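Local coordinates for sugar ABC transporter substrate-binding protein, BlMnBP1 (Bifidobacterium animalis subsp. lactis ATCC 27673, PDB 6I5R) that probably captures manno-oligosaccharides such as mannobiose outside the cell and hands them to the membrane components of an ABC importer, at residues K28-K34 / K68-N72; W203-I207 / L401-N405; T225-K230 / W432-A437. All coordinates share one frame; numbering follows the deposited sequence.

Contact 1: K28-K34 / K68-N72; sequences KLGETGK and KMYPN
A type II beta turn, E31 to K34, belongs to the loop that leads into strand 38-44, and Y70, following helix 59-69, pushes its phenol end into that loop. The hydroxyl OH is gripped twice by backbone: G30 N donates to Y70 OH over 3.0 Å at 154°, and Y70 OH in turn donates to T32 O, 2.5 Å away and in the carbonyl plane. Tyrosine suits the place because its long, rigid ring carries a group that can both accept and donate deep into a loop whose own peptides supply the partners. The T32 carbonyl and the G33 backbone lie at the ring edge, near its plane. M69 lies over L29 and G30. With its CG anti to the backbone N (chi1 -177°), the chain reaches over G30, setting SD 3.7 Å from G30 N and 4.1 Å from L29 CB. G30 has phi 97°, where a CB would jam against the preceding carbonyl, so glycine is the natural residue there. I339 of helix 331-346 packs against both L29 and Y70, while N72 pairs by backbone with T38 at the start of strand 38-44.

Contact 2: W203-I207 / L401-N405; sequences WDQYI and LGINN
D204 and N404 meet where a 3-10 segment faces a type II turn, with the D204 side chain directed at the turn's backbone. N404 N donates to D204 OD2 over 2.9 Å in an almost straight bond (172°), arriving on the anti side of the carboxylate and 29° out of its plane. D204 CG lies beside its own backbone N, which carries the carboxylate alongside the peptide joining I403 to N404. Next to this, the side chains of Q205 and N404 cross at about a right angle, their amide planes 82° apart. Q205 CG touches N404 OD1 at 3.3 Å, and one water links the two amides, accepting from Q205 NE2 at 2.9 Å and donating to N404 OD1 at 3.0 Å. On the apolar side, I207 and I403 pass obliquely, I207 CD1 meeting I403 CG2 at 3.7 Å; two apolar isoleucines suit a place where both are buried. D204 has further partners, with K410 forming a salt bridge to OD2 and Y244 a hydrogen bond to OD1. An aspartate buried in this way, held by a lysine, a phenol and a peptide N-H, is probably kept ionised, which would help hold the turn against the 3-10 segment.

Contact 3: T225-K230 / W432-A437; sequences TKEPFK and WNQKWA
Aromatic packing brings F229, W432 and W436 together as a cluster in which F229 is the middle ring. W432 points its edge at one face of F229, the planes at 86° and W432 CE3 over the centre of the phenyl ring. F229 then presents its own edge to the face of W436, with centroids of the F229 ring and the W436 five-membered ring 5.5 Å apart and planes at 76°. CG anti to the backbone N (chi1 -168°) brings the W436 indole to P228 and the edge of F229. P228 adds a CH-pi contact: its CG stands 3.8 Å from the centroid of the W436 five-membered ring, over the face. The compact, rigid proline ring thus lays its CG on the broad indole face.

Polar contacts converge on N433, whose amide lies against the E227-K230 turn. F229 N donates to N433 OD1 over 2.9 Å, in the carbonyl plane and on a lone pair. The amide's other end, N433 ND2, gives a hydrogen bond to a water 2.9 Å away, which donates in turn to E227 OE2 at 3.2 Å. Asparagine thus serves the turn with both halves of its amide. Beyond these two segments, W436 NE1 is hydrogen-bonded to L222 O of helix 217-224.

At A437 the small side chain lets the K226 carbonyl approach, K226 O to A437 CB 3.2 Å. K226 itself extends away to a salt bridge with E441.

The whole is a type I beta turn docked on an alpha helix, F229 between W432 and W436, one helical turn apart, with P228 on W436.

In the fold
Contact 1 comes first along the chain and lies apart, its centre about 39 Å from that of contact 2 and about 51 Å from that of contact 3, on the opposite side of the chain's centre from contact 3. It joins helix 59-69 to the loop before strand 38-44. Contacts 2 and 3 have centres about 13 Å apart and alternate along the chain, in the order 203-207, 225-230, 401-405, 432-437. They touch directly: L401 CD1 lies against F229 and W436, and I403 CD1 against F229. Together they join the middle of the chain to the C-terminal region, the 401-405 loop and helix 425-443. Contact 2 lies near the bound sugar, the side chain of Q205 about 5 Å from a mannose unit.

Contact 1: K28-K34 / K68-N72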
# COMPACT_ATOMS: atom_id res chain seq x y z
N LYS A 28 17.51 -22.83 -4.87
CA LYS A 28 17.25 -23.23 -6.25
C LYS A 28 15.87 -23.85 -6.32
O LYS A 28 15.70 -25.03 -5.98
CB LYS A 28 18.32 -24.22 -6.68
CG LYS A 28 19.82 -23.72 -6.63
CD LYS A 28 20.77 -24.96 -6.77
CE LYS A 28 22.19 -24.50 -7.10
NZ LYS A 28 23.21 -25.60 -7.00
N LEU A 29 14.87 -23.05 -6.71
CA LEU A 29 13.51 -23.56 -6.75
C LEU A 29 13.38 -24.82 -7.62
O LEU A 29 13.78 -24.84 -8.80
CB LEU A 29 12.55 -22.49 -7.26
CG LEU A 29 12.25 -21.37 -6.32
CD1 LEU A 29 11.39 -20.30 -7.05
CD2 LEU A 29 11.52 -21.87 -5.07
N GLY A 30 12.79 -25.90 -7.04
CA GLY A 30 12.71 -27.18 -7.73
C GLY A 30 13.79 -28.14 -7.33
O GLY A 30 13.68 -29.33 -7.61
N GLU A 31 14.81 -27.66 -6.65
CA GLU A 31 15.86 -28.55 -6.17
C GLU A 31 16.06 -28.44 -4.67
O GLU A 31 16.10 -29.47 -3.96
CB GLU A 31 17.15 -28.21 -6.93
CG GLU A 31 17.02 -28.59 -8.40
CD GLU A 31 16.92 -30.08 -8.62
OE1 GLU A 31 17.19 -30.84 -7.65
OE2 GLU A 31 16.59 -30.50 -9.77
N THR A 32 16.16 -27.21 -4.17
CA THR A 32 16.35 -27.00 -2.75
C THR A 32 15.09 -27.36 -1.96
O THR A 32 13.98 -27.05 -2.39
CB THR A 32 16.70 -25.54 -2.46
OG1 THR A 32 17.73 -25.13 -3.36
CG2 THR A 32 17.16 -25.34 -1.01
N GLY A 33 15.27 -28.07 -0.85
CA GLY A 33 14.17 -28.38 0.01
C GLY A 33 13.24 -29.44 -0.47
O GLY A 33 12.20 -29.64 0.20
N LYS A 34 13.61 -30.16 -1.53
CA LYS A 34 12.67 -31.13 -2.12
C LYS A 34 12.32 -32.31 -1.18
O LYS A 34 11.35 -33.04 -1.43
CB LYS A 34 13.22 -31.70 -3.41
CG LYS A 34 14.55 -32.41 -2.96
CD LYS A 34 15.52 -32.67 -4.14
CE LYS A 34 16.76 -33.31 -3.51
NZ LYS A 34 17.50 -32.20 -2.85
N LYS A 68 2.71 -28.58 -7.51
CA LYS A 68 3.29 -29.37 -8.59
C LYS A 68 4.81 -29.42 -8.46
O LYS A 68 5.44 -30.41 -8.85
CB LYS A 68 2.89 -28.79 -9.94
CG LYS A 68 1.35 -28.69 -10.15
CD LYS A 68 1.03 -28.30 -11.57
CE LYS A 68 -0.29 -27.57 -11.68
NZ LYS A 68 -1.45 -28.43 -11.39
N MET A 69 5.40 -28.37 -7.88
CA MET A 69 6.84 -28.30 -7.71
C MET A 69 7.29 -28.82 -6.35
O MET A 69 8.35 -29.47 -6.27
CB MET A 69 7.31 -26.86 -7.93
CG MET A 69 8.82 -26.70 -7.85
SD MET A 69 9.36 -24.98 -7.97
CE MET A 69 8.79 -24.51 -9.61
N TYR A 70 6.49 -28.60 -5.30
CA TYR A 70 6.80 -29.06 -3.95
C TYR A 70 5.55 -29.71 -3.38
O TYR A 70 4.79 -29.08 -2.63
CB TYR A 70 7.26 -27.93 -3.03
CG TYR A 70 8.64 -27.40 -3.31
CD1 TYR A 70 9.77 -27.99 -2.74
CD2 TYR A 70 8.83 -26.32 -4.16
CE1 TYR A 70 11.05 -27.52 -3.01
CE2 TYR A 70 10.09 -25.83 -4.42
CZ TYR A 70 11.20 -26.43 -3.84
OH TYR A 70 12.46 -25.95 -4.10
N PRO A 71 5.31 -30.98 -3.70
CA PRO A 71 4.04 -31.61 -3.28
C PRO A 71 3.97 -31.86 -1.79
O PRO A 71 2.86 -31.99 -1.25
CB PRO A 71 4.01 -32.92 -4.09
CG PRO A 71 5.46 -33.16 -4.50
CD PRO A 71 6.01 -31.78 -4.74
N ASN A 72 5.09 -31.92 -1.09
CA ASN A 72 5.07 -32.23 0.33
C ASN A 72 5.19 -31.01 1.22
O ASN A 72 5.31 -31.16 2.43
CB ASN A 72 6.14 -33.27 0.63
CG ASN A 72 6.04 -34.48 -0.31
OD1 ASN A 72 6.99 -34.85 -1.01
ND2 ASN A 72 4.87 -35.07 -0.35

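Contact 2: W203-I207 / L401-N405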
# COMPACT_ATOMS: atom_id res chain seq x y z
N TRP A 203 -4.49 7.36 2.34
CA TRP A 203 -4.16 8.73 1.96
C TRP A 203 -2.73 9.09 2.32
O TRP A 203 -2.14 9.97 1.68
CB TRP A 203 -5.16 9.69 2.61
CG TRP A 203 -6.46 9.68 1.89
CD1 TRP A 203 -7.45 8.76 2.00
CD2 TRP A 203 -6.89 10.62 0.90
NE1 TRP A 203 -8.50 9.08 1.16
CE2 TRP A 203 -8.17 10.22 0.47
CE3 TRP A 203 -6.31 11.77 0.33
CZ2 TRP A 203 -8.89 10.93 -0.51
CZ3 TRP A 203 -7.03 12.47 -0.62
CH2 TRP A 203 -8.30 12.04 -1.04
N ASP A 204 -2.12 8.41 3.30
CA ASP A 204 -0.73 8.66 3.63
C ASP A 204 0.22 8.22 2.52
O ASP A 204 1.40 8.58 2.54
CB ASP A 204 -0.33 7.93 4.92
CG ASP A 204 -0.97 8.51 6.19
OD1 ASP A 204 -1.58 9.59 6.15
OD2 ASP A 204 -0.83 7.87 7.26
N GLN A 205 -0.27 7.43 1.57
CA GLN A 205 0.58 6.91 0.52
C GLN A 205 0.92 7.94 -0.53
O GLN A 205 1.76 7.66 -1.40
CB GLN A 205 -0.11 5.72 -0.15
CG GLN A 205 -0.30 4.55 0.81
CD GLN A 205 -1.10 3.41 0.22
OE1 GLN A 205 -1.53 3.45 -0.93
NE2 GLN A 205 -1.32 2.37 1.03
N TYR A 206 0.32 9.12 -0.47
CA TYR A 206 0.49 10.13 -1.50
C TYR A 206 1.35 11.30 -1.07
O TYR A 206 1.69 12.15 -1.91
CB TYR A 206 -0.88 10.68 -1.94
CG TYR A 206 -1.75 9.57 -2.44
CD1 TYR A 206 -2.42 8.75 -1.56
CD2 TYR A 206 -1.86 9.31 -3.77
CE1 TYR A 206 -3.18 7.71 -1.99
CE2 TYR A 206 -2.63 8.27 -4.22
CZ TYR A 206 -3.31 7.48 -3.33
OH TYR A 206 -4.07 6.42 -3.79
N ILE A 207 1.69 11.40 0.21
CA ILE A 207 2.15 12.68 0.72
C ILE A 207 3.64 12.92 0.56
O ILE A 207 4.10 14.03 0.84
CB ILE A 207 1.82 12.83 2.22
CG1 ILE A 207 2.53 11.75 3.04
CG2 ILE A 207 0.32 12.74 2.44
CD1 ILE A 207 2.77 12.14 4.50
N LEU A 401 1.22 9.60 15.11
CA LEU A 401 0.55 9.90 13.85
C LEU A 401 0.54 8.73 12.90
O LEU A 401 -0.33 8.67 12.01
CB LEU A 401 1.23 11.08 13.16
CG LEU A 401 1.10 12.41 13.86
CD1 LEU A 401 1.68 13.49 12.96
CD2 LEU A 401 -0.32 12.73 14.12
N GLY A 402 1.49 7.81 13.02
CA GLY A 402 1.41 6.60 12.24
C GLY A 402 1.26 6.88 10.77
O GLY A 402 0.37 6.34 10.10
N ILE A 403 2.15 7.74 10.26
CA ILE A 403 2.17 8.09 8.84
C ILE A 403 2.55 6.87 8.02
O ILE A 403 3.66 6.35 8.15
CB ILE A 403 3.14 9.24 8.58
CG1 ILE A 403 2.67 10.48 9.34
CG2 ILE A 403 3.29 9.47 7.08
CD1 ILE A 403 1.37 11.09 8.81
N ASN A 404 1.64 6.43 7.15
CA ASN A 404 1.87 5.29 6.26
C ASN A 404 2.20 4.03 7.05
O ASN A 404 2.90 3.14 6.56
CB ASN A 404 2.97 5.62 5.24
CG ASN A 404 2.76 4.94 3.90
OD1 ASN A 404 1.62 4.81 3.42
ND2 ASN A 404 3.85 4.48 3.30
N ASN A 405 1.67 3.93 8.27
CA ASN A 405 2.01 2.84 9.18
C ASN A 405 0.81 2.53 10.07
O ASN A 405 0.92 2.45 11.29
CB ASN A 405 3.25 3.17 10.01
CG ASN A 405 3.83 1.96 10.71
OD1 ASN A 405 3.90 1.92 11.95
ND2 ASN A 405 4.25 0.95 9.93
O HOH W 1 -0.73 2.92 3.85

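Contact 3: T225-K230 / W432-A437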
# COMPACT_ATOMS: atom_id res chain seq x y z
N THR A 225 11.90 17.08 9.64
CA THR A 225 11.19 18.35 9.46
C THR A 225 10.15 18.51 10.55
O THR A 225 9.28 17.66 10.70
CB THR A 225 10.51 18.39 8.09
OG1 THR A 225 11.51 18.23 7.07
CG2 THR A 225 9.71 19.68 7.89
N LYS A 226 10.20 19.62 11.29
CA LYS A 226 9.33 19.72 12.46
C LYS A 226 7.85 19.89 12.10
O LYS A 226 6.98 19.38 12.82
CB LYS A 226 9.77 20.88 13.34
CG LYS A 226 10.83 20.47 14.30
CD LYS A 226 11.45 21.69 14.92
CE LYS A 226 12.45 21.29 16.03
NZ LYS A 226 13.11 22.47 16.67
N GLU A 227 7.53 20.62 11.04
CA GLU A 227 6.13 20.88 10.67
C GLU A 227 5.90 20.53 9.20
O GLU A 227 5.62 21.41 8.36
CB GLU A 227 5.74 22.32 10.98
CG GLU A 227 5.79 22.70 12.44
CD GLU A 227 5.06 24.02 12.70
OE1 GLU A 227 5.61 25.11 12.37
OE2 GLU A 227 3.92 23.97 13.21
N PRO A 228 5.92 19.24 8.87
CA PRO A 228 5.80 18.83 7.46
C PRO A 228 4.40 18.92 6.90
O PRO A 228 4.24 18.79 5.68
CB PRO A 228 6.28 17.37 7.47
CG PRO A 228 5.94 16.88 8.89
CD PRO A 228 6.14 18.09 9.79
N PHE A 229 3.39 19.12 7.73
CA PHE A 229 2.02 19.16 7.27
C PHE A 229 1.53 20.57 6.98
O PHE A 229 0.41 20.74 6.51
CB PHE A 229 1.14 18.46 8.29
CG PHE A 229 1.65 17.10 8.63
CD1 PHE A 229 1.70 16.10 7.66
CD2 PHE A 229 2.14 16.81 9.89
CE1 PHE A 229 2.18 14.82 7.98
CE2 PHE A 229 2.62 15.56 10.19
CZ PHE A 229 2.64 14.56 9.25
N LYS A 230 2.39 21.57 7.19
CA LYS A 230 2.06 22.93 6.86
C LYS A 230 1.95 23.12 5.35
O LYS A 230 2.60 22.43 4.56
CB LYS A 230 3.11 23.90 7.43
CG LYS A 230 4.46 23.89 6.74
CD LYS A 230 5.43 24.92 7.39
CE LYS A 230 4.91 26.39 7.25
NZ LYS A 230 5.02 26.91 5.87
N TRP A 432 -1.51 18.17 14.01
CA TRP A 432 -0.50 17.16 13.68
C TRP A 432 0.91 17.72 13.75
O TRP A 432 1.83 17.05 14.22
CB TRP A 432 -0.75 16.58 12.28
CG TRP A 432 -2.06 15.90 12.03
CD1 TRP A 432 -3.18 15.90 12.81
CD2 TRP A 432 -2.38 15.10 10.87
NE1 TRP A 432 -4.17 15.16 12.20
CE2 TRP A 432 -3.71 14.67 11.02
CE3 TRP A 432 -1.67 14.73 9.72
CZ2 TRP A 432 -4.34 13.88 10.06
CZ3 TRP A 432 -2.29 13.95 8.78
CH2 TRP A 432 -3.61 13.53 8.95
N ASN A 433 1.13 18.93 13.23
CA ASN A 433 2.48 19.49 13.22
C ASN A 433 3.05 19.59 14.63
O ASN A 433 4.25 19.38 14.84
CB ASN A 433 2.48 20.87 12.56
CG ASN A 433 2.53 20.78 11.05
OD1 ASN A 433 3.11 19.84 10.50
ND2 ASN A 433 1.93 21.75 10.38
N GLN A 434 2.23 19.98 15.61
CA GLN A 434 2.75 20.18 16.97
C GLN A 434 3.16 18.84 17.60
O GLN A 434 4.21 18.75 18.26
CB GLN A 434 1.69 20.93 17.80
CG GLN A 434 1.58 22.39 17.36
CD GLN A 434 0.25 23.09 17.62
OE1 GLN A 434 -0.71 22.49 18.13
NE2 GLN A 434 0.19 24.37 17.27
N LYS A 435 2.40 17.78 17.33
CA LYS A 435 2.77 16.46 17.82
C LYS A 435 4.00 15.94 17.08
O LYS A 435 4.89 15.35 17.70
CB LYS A 435 1.61 15.48 17.66
CG LYS A 435 0.44 15.80 18.60
CD LYS A 435 -0.74 14.85 18.50
CE LYS A 435 -1.87 15.30 19.44
NZ LYS A 435 -3.13 14.51 19.24
N TRP A 436 4.05 16.14 15.76
CA TRP A 436 5.22 15.71 15.00
C TRP A 436 6.45 16.50 15.41
O TRP A 436 7.53 15.93 15.58
CB TRP A 436 4.97 15.91 13.51
CG TRP A 436 5.94 15.27 12.64
CD1 TRP A 436 7.01 15.86 12.04
CD2 TRP A 436 5.92 13.92 12.18
NE1 TRP A 436 7.67 14.95 11.25
CE2 TRP A 436 7.01 13.75 11.32
CE3 TRP A 436 5.09 12.83 12.45
CZ2 TRP A 436 7.30 12.55 10.73
CZ3 TRP A 436 5.38 11.65 11.85
CH2 TRP A 436 6.48 11.50 11.01
N ALA A 437 6.28 17.81 15.59
CA ALA A 437 7.41 18.67 15.90
C ALA A 437 8.09 18.24 17.20
O ALA A 437 9.32 18.26 17.27
CB ALA A 437 6.93 20.12 15.96
O HOH W 2 1.08 24.23 11.70